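Local atomic coordinates of cell surface protein (Putative S-layer protein) (Clostridioides difficile R20291, PDB entry 5NJL), a protein that is a putative S-layer protein of the Clostridioides difficile cell wall that probably acts as an adhesin, mediating attachment to host cells. Residues A135-L143 / K153-I164; E89-K97 / G194-D202. All coordinates share one frame; numbering follows the deposited sequence.

How the interactions relate
Interaction 1 pairs strands 138-145 and 152-158 in the part of the elongated chain built on helix 101-115; interaction 2 lies about 19 Å away, centre to centre, nearer the middle of the molecule. In chain order, 89-97 comes first, then both halves of interaction 1, then 194-202, so interaction 2 brings together the segments running into and out of the region that holds the hairpin. The two contacts touch directly: K163 N probably donates to E96 O, and K163 O probably accepts from A196 N, while K97 packs on G160 and D161. Together they tie the hairpin region to its two connecting segments in the extended, three-domain protein.

Interaction 1 of 2, residues A135-L143 / K153-I164; sequences AKDKLVITL and KTIEIGIGDEKI
T142 and T154 join their hydroxyls across a non-hydrogen-bonded strand pair, OG1 to OG1 at 2.9 Å, adding a side-chain bond where the backbones make none. Both threonines hold OG1 anti to the carbonyl carbon (chi1 -73° in T142, -69° in T154), which leaves the T154 methyl CG2 to meet V140 CG1 at 3.5 Å. Farther along the same face, E156 stretches out between two lysines. In the conformer described here, one of two modelled, OE1 makes a long, weak salt bridge with K136 NZ. In the same conformer the aliphatic part of K138 runs slantwise over the glutamate chain, its CG 3.7 Å from E156 CD, and a water bridges K138 NZ and OE2. A second water ties K138 NZ to D137 O and I159 N, close to G158. There a type II turn, G158 to D161, reverses the chain, and D161 OD2 accepts the G158 N-H at 2.9 Å. Reciprocal backbone bonds link L139 with I157, I141 with I155 and L143 with K153; I141 N to I155 O is nearly straight at 170°. On the other face L139 and I157 lie side by side, CB to CB 4.0 Å. I141 meets I164 tip to tip, CD1 to CD1 3.8 Å, where the segment after the turn comes back beneath this face. Helix 101-115 packs against this apolar face, with A108 on L139 and I111 on I141. D137 and K138 both face D133 in a G1 beta bulge, and D137 OD1 is held by Y132 and S101. Such pairing is that of an antiparallel beta hairpin, here two strands of a three-stranded sheet backed by a helix.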
ATOM      1  N   ALA A 135      14.602  -6.183 -26.578  1.00 42.61           N
ATOM      2  CA  ALA A 135      15.700  -6.970 -26.037  1.00 46.70           C
ATOM      3  C   ALA A 135      16.320  -6.329 -24.803  1.00 48.64           C
ATOM      4  O   ALA A 135      16.510  -7.006 -23.793  1.00 47.89           O
ATOM      5  CB  ALA A 135      16.764  -7.183 -27.093  1.00 45.34           C
ATOM      6  N   LYS A 136      16.677  -5.047 -24.914  1.00 46.40           N
ATOM      7  CA  LYS A 136      17.313  -4.286 -23.814  1.00 45.16           C
ATOM      8  C   LYS A 136      16.310  -3.778 -22.782  1.00 40.39           C
ATOM      9  O   LYS A 136      16.708  -3.349 -21.706  1.00 42.01           O
ATOM     10  CB  LYS A 136      18.041  -3.056 -24.348  1.00 48.21           C
ATOM     11  CG  LYS A 136      19.223  -3.333 -25.251  1.00 56.85           C
ATOM     12  CD  LYS A 136      19.760  -2.044 -25.867  1.00 59.26           C
ATOM     13  CE  LYS A 136      20.264  -1.051 -24.822  1.00 65.86           C
ATOM     14  NZ  LYS A 136      20.987   0.099 -25.437  1.00 65.85           N
ATOM     15  N   ASP A 137      15.029  -3.768 -23.151  1.00 37.52           N
ATOM     16  CA  ASP A 137      13.967  -3.241 -22.329  1.00 37.54           C
ATOM     17  C   ASP A 137      14.138  -1.729 -22.032  1.00 34.39           C
ATOM     18  O   ASP A 137      14.051  -1.286 -20.883  1.00 30.68           O
ATOM     19  CB  ASP A 137      13.897  -4.058 -21.037  1.00 39.61           C
ATOM     20  CG  ASP A 137      12.541  -4.111 -20.467  1.00 39.62           C
ATOM     21  OD1 ASP A 137      11.555  -3.774 -21.154  1.00 41.77           O
ATOM     22  OD2 ASP A 137      12.469  -4.516 -19.299  1.00 47.26           O
ATOM     23  N   LYS A 138      14.349  -0.958 -23.098  1.00 30.81           N
ATOM     24  CA  LYS A 138      14.542   0.489 -23.015  1.00 28.64           C
ATOM     25  C   LYS A 138      13.724   1.243 -24.062  1.00 26.79           C
ATOM     26  O   LYS A 138      13.508   0.738 -25.170  1.00 27.85           O
ATOM     27  CB  LYS A 138      16.023   0.823 -23.228  1.00 30.63           C
ATOM     28  CG  LYS A 138      16.974   0.216 -22.200  1.00 34.04           C
ATOM     29  CD  LYS A 138      16.713   0.704 -20.785  1.00 34.67           C
ATOM     30  CE  LYS A 138      17.650   0.013 -19.789  1.00 37.43           C
ATOM     31  NZ  LYS A 138      17.323   0.346 -18.372  1.00 35.12           N
ATOM     32  N   LEU A 139      13.290   2.446 -23.706  1.00 24.15           N
ATOM     33  CA  LEU A 139      12.724   3.403 -24.667  1.00 24.20           C
ATOM     34  C   LEU A 139      13.904   4.282 -25.113  1.00 25.52           C
ATOM     35  O   LEU A 139      14.600   4.847 -24.269  1.00 24.49           O
ATOM     36  CB  LEU A 139      11.659   4.241 -23.991  1.00 23.45           C
ATOM     37  CG  LEU A 139      11.121   5.482 -24.665  1.00 24.28           C
ATOM     38  CD1 LEU A 139      10.401   5.109 -25.942  1.00 25.64           C
ATOM     39  CD2 LEU A 139      10.205   6.251 -23.756  1.00 25.24           C
ATOM     40  N   VAL A 140      14.141   4.357 -26.416  1.00 24.63           N
ATOM     41  CA  VAL A 140      15.255   5.128 -26.964  1.00 23.62           C
ATOM     42  C   VAL A 140      14.663   6.243 -27.814  1.00 23.87           C
ATOM     43  O   VAL A 140      13.998   5.991 -28.839  1.00 23.79           O
ATOM     44  CB  VAL A 140      16.173   4.225 -27.781  1.00 24.89           C
ATOM     45  CG1 VAL A 140      17.362   4.981 -28.349  1.00 25.33           C
ATOM     46  CG2 VAL A 140      16.618   3.017 -26.948  1.00 26.52           C
ATOM     47  N   ILE A 141      14.922   7.473 -27.398  1.00 22.58           N
ATOM     48  CA  ILE A 141      14.447   8.652 -28.084  1.00 22.70           C
ATOM     49  C   ILE A 141      15.602   9.298 -28.834  1.00 23.87           C
ATOM     50  O   ILE A 141      16.648   9.612 -28.241  1.00 22.80           O
ATOM     51  CB  ILE A 141      13.810   9.593 -27.085  1.00 25.05           C
ATOM     52  CG1 ILE A 141      12.570   8.900 -26.466  1.00 26.65           C
ATOM     53  CG2 ILE A 141      13.379  10.896 -27.747  1.00 25.46           C
ATOM     54  CD1 ILE A 141      12.107   9.575 -25.213  1.00 30.53           C
ATOM     55  N   THR A 142      15.424   9.513 -30.141  1.00 22.58           N
ATOM     56  CA  THR A 142      16.498  10.073 -30.971  1.00 22.00           C
ATOM     57  C   THR A 142      15.957  11.323 -31.649  1.00 23.59           C
ATOM     58  O   THR A 142      14.927  11.280 -32.332  1.00 22.37           O
ATOM     59  CB  THR A 142      17.011   9.033 -31.960  1.00 22.09           C
ATOM     60  OG1 THR A 142      17.775   8.060 -31.242  1.00 23.91           O
ATOM     61  CG2 THR A 142      17.873   9.638 -33.042  1.00 22.51           C
ATOM     62  N   LEU A 143      16.688  12.421 -31.471  1.00 22.74           N
ATOM     63  CA  LEU A 143      16.300  13.747 -31.918  1.00 21.82           C
ATOM     64  C   LEU A 143      17.338  14.262 -32.888  1.00 23.54           C
ATOM     65  O   LEU A 143      18.541  13.988 -32.733  1.00 21.55           O
ATOM     66  CB  LEU A 143      16.236  14.707 -30.732  1.00 22.70           C
ATOM     67  CG  LEU A 143      15.418  14.284 -29.516  1.00 24.07           C
ATOM     68  CD1 LEU A 143      15.580  15.275 -28.376  1.00 24.73           C
ATOM     69  CD2 LEU A 143      13.959  14.141 -29.877  1.00 24.69           C
ATOM     70  N   LYS A 153      20.750  13.916 -30.749  1.00 22.86           N
ATOM     71  CA  LYS A 153      20.842  13.459 -29.360  1.00 22.89           C
ATOM     72  C   LYS A 153      20.035  12.180 -29.246  1.00 22.82           C
ATOM     73  O   LYS A 153      18.941  12.081 -29.810  1.00 22.66           O
ATOM     74  CB  LYS A 153      20.262  14.519 -28.425  1.00 24.39           C
ATOM     75  CG  LYS A 153      20.318  14.152 -26.959  1.00 27.42           C
ATOM     76  CD  LYS A 153      21.748  14.289 -26.446  1.00 29.62           C
ATOM     77  CE  LYS A 153      21.894  13.636 -25.092  1.00 36.15           C
ATOM     78  NZ  LYS A 153      23.253  13.972 -24.595  1.00 37.84           N
ATOM     79  N   THR A 154      20.578  11.203 -28.539  1.00 22.14           N
ATOM     80  CA  THR A 154      19.854  10.002 -28.201  1.00 23.86           C
ATOM     81  C   THR A 154      19.759   9.915 -26.683  1.00 25.94           C
ATOM     82  O   THR A 154      20.776  10.053 -25.984  1.00 22.92           O
ATOM     83  CB  THR A 154      20.531   8.746 -28.794  1.00 26.48           C
ATOM     84  OG1 THR A 154      20.382   8.780 -30.211  1.00 24.75           O
ATOM     85  CG2 THR A 154      19.847   7.470 -28.296  1.00 27.07           C
ATOM     86  N   ILE A 155      18.557   9.640 -26.184  1.00 24.22           N
ATOM     87  CA  ILE A 155      18.280   9.539 -24.746  1.00 27.26           C
ATOM     88  C   ILE A 155      17.665   8.167 -24.504  1.00 26.82           C
ATOM     89  O   ILE A 155      16.735   7.777 -25.234  1.00 23.36           O
ATOM     90  CB  ILE A 155      17.252  10.615 -24.308  1.00 29.18           C
ATOM     91  CG1 ILE A 155      17.763  12.039 -24.581  1.00 33.26           C
ATOM     92  CG2 ILE A 155      16.851  10.469 -22.845  1.00 30.51           C
ATOM     93  CD1 ILE A 155      18.907  12.463 -23.704  1.00 36.69           C
ATOM     94  N   GLU A 156      18.164   7.465 -23.477  1.00 25.77           N
ATOM     95  CA  GLU A 156      17.657   6.138 -23.090  0.70 26.87           C
ATOM     96  C   GLU A 156      16.824   6.257 -21.806  1.00 26.60           C
ATOM     97  O   GLU A 156      17.265   6.863 -20.815  1.00 26.16           O
ATOM     98  CB  GLU A 156      18.803   5.130 -22.915  0.70 29.25           C
ATOM     99  CG  GLU A 156      18.395   3.779 -22.319  0.70 31.67           C
ATOM    100  CD  GLU A 156      19.583   2.856 -22.070  0.70 35.60           C
ATOM    101  OE1 GLU A 156      20.277   2.533 -23.059  0.70 36.20           O
ATOM    102  OE2 GLU A 156      19.815   2.466 -20.892  0.70 37.55           O
ATOM    103  N   ILE A 157      15.623   5.680 -21.842  1.00 24.80           N
ATOM    104  CA  ILE A 157      14.645   5.738 -20.749  1.00 24.64           C
ATOM    105  C   ILE A 157      14.328   4.282 -20.391  1.00 25.49           C
ATOM    106  O   ILE A 157      14.090   3.451 -21.281  1.00 23.78           O
ATOM    107  CB  ILE A 157      13.363   6.489 -21.179  1.00 24.10           C
ATOM    108  CG1 ILE A 157      13.655   7.922 -21.673  1.00 24.07           C
ATOM    109  CG2 ILE A 157      12.334   6.533 -20.056  1.00 26.01           C
ATOM    110  CD1 ILE A 157      14.145   8.877 -20.617  1.00 24.89           C
ATOM    111  N   GLY A 158      14.341   3.969 -19.097  1.00 24.31           N
ATOM    112  CA  GLY A 158      14.096   2.606 -18.630  1.00 25.69           C
ATOM    113  C   GLY A 158      12.962   2.463 -17.628  1.00 24.66           C
ATOM    114  O   GLY A 158      12.349   3.437 -17.195  1.00 24.49           O
ATOM    115  N   ILE A 159      12.721   1.220 -17.242  1.00 27.12           N
ATOM    116  CA  ILE A 159      11.741   0.913 -16.217  1.00 28.59           C
ATOM    117  C   ILE A 159      12.221   1.604 -14.951  1.00 26.96           C
ATOM    118  O   ILE A 159      13.413   1.576 -14.621  1.00 28.99           O
ATOM    119  CB  ILE A 159      11.585  -0.611 -16.000  1.00 31.77           C
ATOM    120  CG1 ILE A 159      10.976  -1.263 -17.255  1.00 34.23           C
ATOM    121  CG2 ILE A 159      10.666  -0.888 -14.802  1.00 33.30           C
ATOM    122  CD1 ILE A 159      11.046  -2.771 -17.287  1.00 38.05           C
ATOM    123  N   GLY A 160      11.306   2.283 -14.285  1.00 27.07           N
ATOM    124  CA  GLY A 160      11.603   2.973 -13.048  1.00 29.00           C
ATOM    125  C   GLY A 160      11.912   4.433 -13.236  1.00 28.45           C
ATOM    126  O   GLY A 160      11.956   5.165 -12.270  1.00 30.59           O
ATOM    127  N   ASP A 161      12.113   4.882 -14.479  1.00 27.85           N
ATOM    128  CA  ASP A 161      12.286   6.309 -14.750  1.00 25.74           C
ATOM    129  C   ASP A 161      10.967   7.043 -14.783  1.00 28.42           C
ATOM    130  O   ASP A 161       9.912   6.462 -15.083  1.00 25.83           O
ATOM    131  CB  ASP A 161      13.057   6.514 -16.077  1.00 26.07           C
ATOM    132  CG  ASP A 161      14.527   6.118 -15.970  1.00 27.91           C
ATOM    133  OD1 ASP A 161      15.110   6.182 -14.848  1.00 29.99           O
ATOM    134  OD2 ASP A 161      15.135   5.766 -17.003  1.00 26.09           O
ATOM    135  N   GLU A 162      11.011   8.332 -14.459  1.00 26.66           N
ATOM    136  CA  GLU A 162       9.842   9.206 -14.552  1.00 28.22           C
ATOM    137  C   GLU A 162       9.445   9.417 -16.008  1.00 30.25           C
ATOM    138  O   GLU A 162      10.322   9.510 -16.895  1.00 27.54           O
ATOM    139  CB  GLU A 162      10.114  10.554 -13.863  1.00 31.22           C
ATOM    140  CG  GLU A 162      10.350  10.386 -12.352  1.00 34.02           C
ATOM    141  CD  GLU A 162      10.739  11.673 -11.614  1.00 40.87           C
ATOM    142  OE1 GLU A 162      11.055  12.696 -12.255  1.00 41.93           O
ATOM    143  OE2 GLU A 162      10.734  11.644 -10.362  1.00 44.71           O
ATOM    144  N   LYS A 163       8.131   9.467 -16.246  1.00 26.56           N
ATOM    145  CA  LYS A 163       7.582   9.661 -17.583  1.00 29.40           C
ATOM    146  C   LYS A 163       8.041  10.977 -18.156  1.00 29.63           C
ATOM    147  O   LYS A 163       8.052  11.985 -17.465  1.00 27.64           O
ATOM    148  CB  LYS A 163       6.067   9.580 -17.596  1.00 28.77           C
ATOM    149  CG  LYS A 163       5.600   8.145 -17.345  1.00 33.79           C
ATOM    150  CD  LYS A 163       4.085   8.010 -17.401  1.00 35.56           C
ATOM    151  CE  LYS A 163       3.708   6.548 -17.233  1.00 39.24           C
ATOM    152  NZ  LYS A 163       2.241   6.394 -17.438  1.00 43.61           N
ATOM    153  N   ILE A 164       8.445  10.942 -19.417  1.00 28.38           N
ATOM    154  CA  ILE A 164       9.029  12.111 -20.045  1.00 29.47           C
ATOM    155  C   ILE A 164       7.975  12.802 -20.925  1.00 27.96           C
ATOM    156  O   ILE A 164       6.933  12.214 -21.249  1.00 28.42           O
ATOM    157  CB  ILE A 164      10.401  11.824 -20.735  1.00 30.66           C
ATOM    158  CG1 ILE A 164      10.410  10.599 -21.629  1.00 32.49           C
ATOM    159  CG2 ILE A 164      11.489  11.595 -19.708  1.00 33.42           C
ATOM    160  CD1 ILE A 164       9.392  10.656 -22.710  1.00 30.41           C
TER
HETATM  161  O   HOH W   1      14.615  -0.658 -18.284  1.00 29.76           O
HETATM  162  O   HOH W   2      18.202   3.056 -18.852  1.00 48.26           O

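Interaction 2 of 2, residues E89-K97 / G194-D202; sequences EVVAEATEK and GVAGAKNID. With SO4 (sulfate ion), chain G; SO4 (sulfate ion), chain P.
The carboxylate of E96 has the K199 chain across one face: K199 CD sits 3.7 Å from E96 CD and almost equally far from both oxygens, while a water lies by OE2, within bonding distance of N200 O as well. K199 bends at its last torsion (chi4 -52°), and its NZ stays 5.5 Å from E96 OE1, so the contact is aliphatic packing on a flat group rather than a salt bridge. The A94 carbonyl is also met over its face, by K199 N at 2.9 Å, well above the plane and away from the lone pairs. A94 N answers with a bond to K199 O. Next along, I201 N donates to A92 O in the carbonyl plane, nearly straight at 171°, and the isoleucine side chain folds over that carbonyl, with CD1 reaching A94 CB at 4.2 Å. At the other end T95 OG1 donates to A196 O at 2.9 Å, and its CG2 leans on A196. A water joins E96 N to G197 O. Two sulfates, probably from the crystallisation liquor, accept hydrogen bonds from the backbone N-H groups of G197 and N200. The E93 side chain leads away from 194-202, its OE1 hydrogen-bonded to S33. The short antiparallel pair 93-94 with 199-200 is flanked by strand 83-84, whose I83 touches both A94 and I201, and by loop residues Y29 and Q34, which touch A92.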
ATOM      1  N   GLU A  89      13.012  16.443  -0.027  1.00 31.13           N
ATOM      2  CA  GLU A  89      11.774  16.725   0.703  1.00 30.69           C
ATOM      3  C   GLU A  89      10.843  15.567   0.487  1.00 30.54           C
ATOM      4  O   GLU A  89      10.814  14.991  -0.599  1.00 30.67           O
ATOM      5  CB  GLU A  89      11.087  17.958   0.159  1.00 32.02           C
ATOM      6  CG  GLU A  89      11.882  19.223   0.371  1.00 36.55           C
ATOM      7  CD  GLU A  89      11.379  20.449  -0.391  1.00 36.57           C
ATOM      8  OE1 GLU A  89      10.622  20.398  -1.411  1.00 38.82           O
ATOM      9  OE2 GLU A  89      11.833  21.521   0.023  1.00 47.00           O
ATOM     10  N   VAL A  90      10.061  15.250   1.510  1.00 27.98           N
ATOM     11  CA  VAL A  90       9.016  14.246   1.413  1.00 28.11           C
ATOM     12  C   VAL A  90       7.742  14.919   0.906  1.00 27.17           C
ATOM     13  O   VAL A  90       7.162  15.779   1.588  1.00 25.79           O
ATOM     14  CB  VAL A  90       8.814  13.533   2.763  1.00 28.32           C
ATOM     15  CG1 VAL A  90       7.704  12.488   2.661  1.00 30.23           C
ATOM     16  CG2 VAL A  90      10.120  12.897   3.226  1.00 32.04           C
ATOM     17  N   VAL A  91       7.280  14.496  -0.273  1.00 25.40           N
ATOM     18  CA  VAL A  91       6.168  15.138  -0.956  1.00 25.58           C
ATOM     19  C   VAL A  91       5.051  14.160  -1.319  1.00 24.98           C
ATOM     20  O   VAL A  91       5.256  12.945  -1.338  1.00 25.24           O
ATOM     21  CB  VAL A  91       6.645  15.907  -2.207  1.00 27.05           C
ATOM     22  CG1 VAL A  91       7.720  16.916  -1.810  1.00 27.15           C
ATOM     23  CG2 VAL A  91       7.179  14.967  -3.277  1.00 28.47           C
ATOM     24  N   ALA A  92       3.883  14.727  -1.604  1.00 23.76           N
ATOM     25  CA  ALA A  92       2.643  13.984  -1.833  1.00 25.35           C
ATOM     26  C   ALA A  92       2.356  13.688  -3.298  1.00 25.57           C
ATOM     27  O   ALA A  92       1.479  12.878  -3.627  1.00 26.57           O
ATOM     28  CB  ALA A  92       1.470  14.786  -1.271  1.00 25.13           C
ATOM     29  N   GLU A  93       3.080  14.366  -4.173  1.00 27.26           N
ATOM     30  CA  GLU A  93       2.840  14.282  -5.607  1.00 28.69           C
ATOM     31  C   GLU A  93       4.186  14.091  -6.330  1.00 28.43           C
ATOM     32  O   GLU A  93       5.260  14.476  -5.822  1.00 26.23           O
ATOM     33  CB  GLU A  93       2.036  15.499  -6.103  1.00 30.48           C
ATOM     34  CG  GLU A  93       2.690  16.841  -5.867  1.00 35.10           C
ATOM     35  CD  GLU A  93       2.609  17.317  -4.409  1.00 37.99           C
ATOM     36  OE1 GLU A  93       1.472  17.363  -3.879  1.00 41.34           O
ATOM     37  OE2 GLU A  93       3.675  17.615  -3.812  1.00 33.36           O
ATOM     38  N   ALA A  94       4.113  13.416  -7.473  1.00 27.53           N
ATOM     39  CA  ALA A  94       5.302  13.102  -8.273  1.00 29.26           C
ATOM     40  C   ALA A  94       4.899  12.673  -9.678  1.00 28.69           C
ATOM     41  O   ALA A  94       3.761  12.221  -9.905  1.00 24.22           O
ATOM     42  CB  ALA A  94       6.099  11.990  -7.635  1.00 29.24           C
ATOM     43  N   THR A  95       5.841  12.827 -10.617  1.00 27.92           N
ATOM     44  CA  THR A  95       5.657  12.287 -11.968  1.00 27.64           C
ATOM     45  C   THR A  95       5.590  10.777 -11.883  1.00 26.58           C
ATOM     46  O   THR A  95       6.404  10.147 -11.209  1.00 27.54           O
ATOM     47  CB  THR A  95       6.817  12.674 -12.885  1.00 29.34           C
ATOM     48  OG1 THR A  95       6.954  14.088 -12.861  1.00 33.22           O
ATOM     49  CG2 THR A  95       6.549  12.183 -14.333  1.00 29.51           C
ATOM     50  N   GLU A  96       4.602  10.193 -12.542  1.00 26.07           N
ATOM     51  CA  GLU A  96       4.490   8.755 -12.584  1.00 28.60           C
ATOM     52  C   GLU A  96       5.679   8.143 -13.320  1.00 28.84           C
ATOM     53  O   GLU A  96       6.276   8.778 -14.189  1.00 28.19           O
ATOM     54  CB  GLU A  96       3.138   8.346 -13.211  1.00 33.09           C
ATOM     55  CG  GLU A  96       2.012   8.635 -12.204  1.00 37.95           C
ATOM     56  CD  GLU A  96       0.611   8.185 -12.598  1.00 41.25           C
ATOM     57  OE1 GLU A  96       0.321   8.047 -13.799  1.00 41.30           O
ATOM     58  OE2 GLU A  96      -0.218   8.041 -11.661  1.00 43.79           O
ATOM     59  N   LYS A  97       6.017   6.923 -12.945  1.00 28.39           N
ATOM     60  CA  LYS A  97       7.131   6.193 -13.521  1.00 29.65           C
ATOM     61  C   LYS A  97       6.684   5.096 -14.496  1.00 30.94           C
ATOM     62  O   LYS A  97       5.575   4.571 -14.391  1.00 30.32           O
ATOM     63  CB  LYS A  97       7.963   5.581 -12.409  1.00 32.93           C
ATOM     64  CG  LYS A  97       8.577   6.594 -11.447  1.00 34.67           C
ATOM     65  CD  LYS A  97       9.275   5.857 -10.324  1.00 41.20           C
ATOM     66  CE  LYS A  97      10.257   6.754  -9.577  1.00 43.87           C
ATOM     67  NZ  LYS A  97      10.697   6.063  -8.337  1.00 48.36           N
ATOM     68  N   GLY A 194      12.536  16.814 -20.247  1.00 28.15           N
ATOM     69  CA  GLY A 194      11.571  17.265 -19.246  1.00 29.82           C
ATOM     70  C   GLY A 194      10.593  16.148 -18.924  1.00 30.22           C
ATOM     71  O   GLY A 194      10.373  15.229 -19.729  1.00 29.25           O
ATOM     72  N   VAL A 195      10.004  16.232 -17.747  1.00 29.93           N
ATOM     73  CA  VAL A 195       9.083  15.193 -17.299  1.00 31.33           C
ATOM     74  C   VAL A 195       7.612  15.603 -17.408  1.00 29.73           C
ATOM     75  O   VAL A 195       7.263  16.778 -17.527  1.00 28.35           O
ATOM     76  CB  VAL A 195       9.434  14.726 -15.875  1.00 33.14           C
ATOM     77  CG1 VAL A 195      10.803  14.095 -15.877  1.00 35.07           C
ATOM     78  CG2 VAL A 195       9.353  15.866 -14.863  1.00 35.84           C
ATOM     79  N   ALA A 196       6.739  14.610 -17.343  1.00 29.60           N
ATOM     80  CA  ALA A 196       5.318  14.833 -17.353  1.00 32.44           C
ATOM     81  C   ALA A 196       4.919  15.473 -16.009  1.00 34.02           C
ATOM     82  O   ALA A 196       5.722  15.541 -15.065  1.00 31.55           O
ATOM     83  CB  ALA A 196       4.570  13.528 -17.597  1.00 33.44           C
ATOM     84  N   GLY A 197       3.697  15.983 -15.960  1.00 36.48           N
ATOM     85  CA  GLY A 197       3.212  16.700 -14.784  1.00 38.50           C
ATOM     86  C   GLY A 197       3.093  15.758 -13.599  1.00 32.03           C
ATOM     87  O   GLY A 197       2.880  14.554 -13.769  1.00 33.93           O
ATOM     88  N   ALA A 198       3.321  16.304 -12.414  1.00 35.21           N
ATOM     89  CA  ALA A 198       3.207  15.528 -11.172  1.00 35.02           C
ATOM     90  C   ALA A 198       1.747  15.169 -10.928  1.00 34.91           C
ATOM     91  O   ALA A 198       0.845  15.902 -11.316  1.00 34.85           O
ATOM     92  CB  ALA A 198       3.766  16.295  -9.994  1.00 35.01           C
ATOM     93  N   LYS A 199       1.532  13.995 -10.358  1.00 34.41           N
ATOM     94  CA  LYS A 199       0.206  13.517 -10.020  1.00 35.87           C
ATOM     95  C   LYS A 199       0.217  13.110  -8.564  1.00 33.56           C
ATOM     96  O   LYS A 199       1.246  12.732  -8.030  1.00 28.48           O
ATOM     97  CB  LYS A 199      -0.150  12.306 -10.874  1.00 39.46           C
ATOM     98  CG  LYS A 199      -0.406  12.646 -12.349  1.00 44.24           C
ATOM     99  CD  LYS A 199      -1.082  11.467 -13.048  1.00 49.44           C
ATOM    100  CE  LYS A 199      -1.245  11.678 -14.548  1.00 54.22           C
ATOM    101  NZ  LYS A 199      -1.909  12.978 -14.865  1.00 55.73           N
ATOM    102  N   ASN A 200      -0.947  13.158  -7.937  1.00 33.49           N
ATOM    103  CA  ASN A 200      -1.095  12.719  -6.552  1.00 34.26           C
ATOM    104  C   ASN A 200      -0.679  11.265  -6.434  1.00 32.78           C
ATOM    105  O   ASN A 200      -1.145  10.427  -7.199  1.00 33.84           O
ATOM    106  CB  ASN A 200      -2.564  12.921  -6.096  1.00 36.63           C
ATOM    107  CG  ASN A 200      -2.735  12.761  -4.598  1.00 41.39           C
ATOM    108  OD1 ASN A 200      -1.862  13.141  -3.812  1.00 45.98           O
ATOM    109  ND2 ASN A 200      -3.862  12.214  -4.194  1.00 44.38           N
ATOM    110  N   ILE A 201       0.227  10.956  -5.510  1.00 28.43           N
ATOM    111  CA  ILE A 201       0.679   9.583  -5.319  1.00 28.70           C
ATOM    112  C   ILE A 201      -0.469   8.792  -4.660  1.00 33.11           C
ATOM    113  O   ILE A 201      -1.131   9.304  -3.753  1.00 30.15           O
ATOM    114  CB  ILE A 201       1.942   9.503  -4.452  1.00 27.08           C
ATOM    115  CG1 ILE A 201       3.113  10.255  -5.127  1.00 27.26           C
ATOM    116  CG2 ILE A 201       2.337   8.057  -4.197  1.00 27.93           C
ATOM    117  CD1 ILE A 201       4.243  10.594  -4.192  1.00 26.18           C
ATOM    118  N   ASP A 202      -0.711   7.564  -5.132  1.00 31.79           N
ATOM    119  CA  ASP A 202      -1.851   6.784  -4.651  1.00 35.18           C
ATOM    120  C   ASP A 202      -1.618   6.316  -3.215  1.00 34.00           C
ATOM    121  O   ASP A 202      -0.463   6.009  -2.820  1.00 33.27           O
ATOM    122  CB  ASP A 202      -2.086   5.530  -5.505  1.00 38.56           C
ATOM    123  CG  ASP A 202      -2.564   5.844  -6.939  1.00 41.80           C
ATOM    124  OD1 ASP A 202      -2.972   6.990  -7.248  1.00 44.64           O
ATOM    125  OD2 ASP A 202      -2.544   4.900  -7.749  1.00 44.08           O
TER
HETATM  126  S   SO4 G 406      -3.952  13.949  -9.845  1.00 85.84           S
HETATM  127  O1  SO4 G 406      -5.045  14.042  -8.842  1.00 93.95           O
HETATM  128  O2  SO4 G 406      -3.152  15.198  -9.808  1.00 80.82           O
HETATM  129  O3  SO4 G 406      -3.124  12.774  -9.513  1.00 82.90           O
HETATM  130  O4  SO4 G 406      -4.523  13.768 -11.204  1.00 87.41           O
HETATM  131  S   SO4 P 415       1.004  16.751 -18.218  1.00118.27           S
HETATM  132  O1  SO4 P 415       0.251  15.472 -18.229  1.00113.89           O
HETATM  133  O2  SO4 P 415       0.746  17.490 -16.959  1.00110.09           O
HETATM  134  O3  SO4 P 415       0.552  17.599 -19.346  1.00116.67           O
HETATM  135  O4  SO4 P 415       2.450  16.458 -18.353  1.00109.75           O
HETATM  136  O   HOH W   3       2.965  11.827 -14.225  1.00 35.54           O
HETATM  137  O   HOH W   4       0.165   8.897  -9.074  1.00 43.37           O